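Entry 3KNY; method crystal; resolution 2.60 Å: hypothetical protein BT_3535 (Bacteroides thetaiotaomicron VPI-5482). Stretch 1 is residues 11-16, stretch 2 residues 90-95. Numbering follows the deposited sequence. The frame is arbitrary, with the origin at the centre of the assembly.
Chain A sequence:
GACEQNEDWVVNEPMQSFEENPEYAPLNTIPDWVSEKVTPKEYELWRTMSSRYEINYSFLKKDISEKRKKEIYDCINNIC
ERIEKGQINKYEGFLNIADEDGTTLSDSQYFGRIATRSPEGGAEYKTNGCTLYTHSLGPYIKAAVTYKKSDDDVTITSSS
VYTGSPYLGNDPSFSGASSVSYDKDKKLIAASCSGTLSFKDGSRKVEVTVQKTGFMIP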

# COMPACT_ATOMS: atom_id res chain seq x y z
N VAL A 11 1.05 1.83 -14.70
CA VAL A 11 0.22 2.89 -14.14
C VAL A 11 -0.62 2.35 -12.98
O VAL A 11 -0.57 1.18 -12.66
CB VAL A 11 -0.71 3.49 -15.23
CG1 VAL A 11 0.12 4.00 -16.37
CG2 VAL A 11 -1.77 2.49 -15.72
N ASN A 12 -1.41 3.21 -12.36
CA ASN A 12 -2.13 2.87 -11.15
C ASN A 12 -3.46 2.25 -11.50
O ASN A 12 -4.50 2.91 -11.46
CB ASN A 12 -2.31 4.10 -10.29
CG ASN A 12 -2.53 3.76 -8.86
OD1 ASN A 12 -1.76 2.99 -8.27
ND2 ASN A 12 -3.55 4.35 -8.26
N GLU A 13 -3.41 0.97 -11.85
CA GLU A 13 -4.60 0.24 -12.19
C GLU A 13 -4.59 -1.15 -11.58
O GLU A 13 -3.56 -1.65 -11.09
CB GLU A 13 -4.73 0.22 -13.71
CG GLU A 13 -3.71 -0.69 -14.41
CD GLU A 13 -3.68 -0.54 -15.94
OE1 GLU A 13 -4.62 0.02 -16.55
OE2 GLU A 13 -2.67 -0.97 -16.52
N PRO A 14 -5.75 -1.82 -11.58
CA PRO A 14 -5.82 -3.12 -10.91
C PRO A 14 -4.93 -4.17 -11.57
O PRO A 14 -4.75 -4.15 -12.79
CB PRO A 14 -7.29 -3.48 -11.05
CG PRO A 14 -7.98 -2.21 -11.22
CD PRO A 14 -7.08 -1.38 -12.03
N MSE A 15 -4.36 -5.05 -10.76
CA MSE A 15 -3.44 -6.05 -11.27
C MSE A 15 -4.17 -7.07 -12.14
O MSE A 15 -5.39 -7.24 -12.01
CB MSE A 15 -2.64 -6.71 -10.14
CG MSE A 15 -3.40 -7.40 -9.02
SE MSE A 15 -2.18 -7.81 -7.53
CE MSE A 15 -2.47 -6.29 -6.39
N GLN A 16 -3.45 -7.69 -13.08
CA GLN A 16 -4.04 -8.69 -14.00
C GLN A 16 -3.99 -10.11 -13.42
O GLN A 16 -4.89 -10.91 -13.66
CB GLN A 16 -3.36 -8.64 -15.38
CG GLN A 16 -3.39 -7.24 -16.05
CD GLN A 16 -4.80 -6.77 -16.44
OE1 GLN A 16 -5.75 -7.56 -16.49
NE2 GLN A 16 -4.93 -5.48 -16.73
N LYS A 90 -13.67 5.06 -7.79
CA LYS A 90 -12.64 4.48 -8.68
C LYS A 90 -11.53 3.73 -7.94
O LYS A 90 -11.29 3.96 -6.76
CB LYS A 90 -11.93 5.59 -9.46
CG LYS A 90 -12.71 6.19 -10.60
CD LYS A 90 -11.93 7.36 -11.25
CE LYS A 90 -12.19 8.71 -10.55
NZ LYS A 90 -13.61 9.21 -10.69
N TYR A 91 -10.82 2.88 -8.66
CA TYR A 91 -9.65 2.20 -8.13
C TYR A 91 -8.71 3.21 -7.52
O TYR A 91 -8.36 4.17 -8.17
CB TYR A 91 -8.89 1.48 -9.23
CG TYR A 91 -7.59 0.87 -8.74
CD1 TYR A 91 -7.59 -0.26 -7.94
CD2 TYR A 91 -6.38 1.44 -9.07
CE1 TYR A 91 -6.42 -0.80 -7.49
CE2 TYR A 91 -5.19 0.90 -8.62
CZ TYR A 91 -5.21 -0.23 -7.85
OH TYR A 91 -4.03 -0.77 -7.40
N GLU A 92 -8.28 2.97 -6.28
CA GLU A 92 -7.46 3.89 -5.49
C GLU A 92 -5.97 3.57 -5.57
O GLU A 92 -5.15 4.43 -5.86
CB GLU A 92 -7.86 3.80 -4.00
CG GLU A 92 -9.12 4.54 -3.66
CD GLU A 92 -8.85 5.99 -3.41
OE1 GLU A 92 -8.44 6.36 -2.27
OE2 GLU A 92 -9.04 6.76 -4.37
N GLY A 93 -5.64 2.32 -5.25
CA GLY A 93 -4.27 1.82 -5.25
C GLY A 93 -4.12 0.71 -4.23
O GLY A 93 -5.09 0.06 -3.86
N PHE A 94 -2.90 0.51 -3.74
CA PHE A 94 -2.63 -0.48 -2.71
C PHE A 94 -2.97 0.06 -1.32
O PHE A 94 -3.12 1.27 -1.16
CB PHE A 94 -1.18 -0.88 -2.78
CG PHE A 94 -0.77 -1.40 -4.12
CD1 PHE A 94 -1.24 -2.62 -4.56
CD2 PHE A 94 0.07 -0.66 -4.94
CE1 PHE A 94 -0.87 -3.12 -5.80
CE2 PHE A 94 0.46 -1.15 -6.20
CZ PHE A 94 -0.02 -2.40 -6.62
N LEU A 95 -3.14 -0.86 -0.34
CA LEU A 95 -3.40 -0.51 1.06
C LEU A 95 -2.63 -1.43 2.01
O LEU A 95 -2.64 -2.64 1.83
CB LEU A 95 -4.89 -0.59 1.37
CG LEU A 95 -5.36 -0.13 2.76
CD1 LEU A 95 -5.11 1.35 2.92
CD2 LEU A 95 -6.86 -0.47 2.99

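Residues 11-16 form an irregular segment. The direction from CA of N12 to CA of M15 lies 80° from that of CA of Y91 to CA of F94. The contact is small, burying 300 Å² over both sides. Side chains and main chain both contribute.

V11 does not reach the other stretch. N12 makes the one hydrogen bond across the contact. Its CA-to-CB bond points sideways, but with chi1 in t the amide end comes nearer, and N12 ND2 donates to E92 O at 2.9 Å. An asparagine amide suits this place because it can donate here while N12 OD1 is hydrogen-bonded elsewhere in the structure. The same N12 ND2 lies 4.0 Å from G93 CA. Glycine fits at 93 because its backbone angles would jam a CB against the carbonyl O of E92. The main chain of N12 also takes part: N12 O sits at the edge of the Y91 ring, 3.4 Å from Y91 CD2.

The CA-to-CB bond of E13 points away, and the residue contributes backbone instead. E13 C lies over one face of the Y91 ring, 3.7 Å from Y91 CE2. The E13 carboxylate takes no part.

P14 covers the same ring face. P14 CG is 3.8 Å from Y91 CD1, and P14 CD lies 4.2 Å from the centroid of the Y91 ring, 16° off the normal, in a CH-pi contact. The compact proline ring suits a flat aromatic surface. The CA-to-CB bond of Y91 points toward stretch 1, and Y91 has the largest covered area, 90 Å². Its ring packs here while its OH is hydrogen-bonded elsewhere in the structure.

M15, a selenomethionine, starts sideways, but its long, unbranched side chain brings M15 CE within 3.6 Å of F94 CE1. This apolar contact meets the edge of the buried F94 ring. Q16 is exposed, poorly ordered and out of reach.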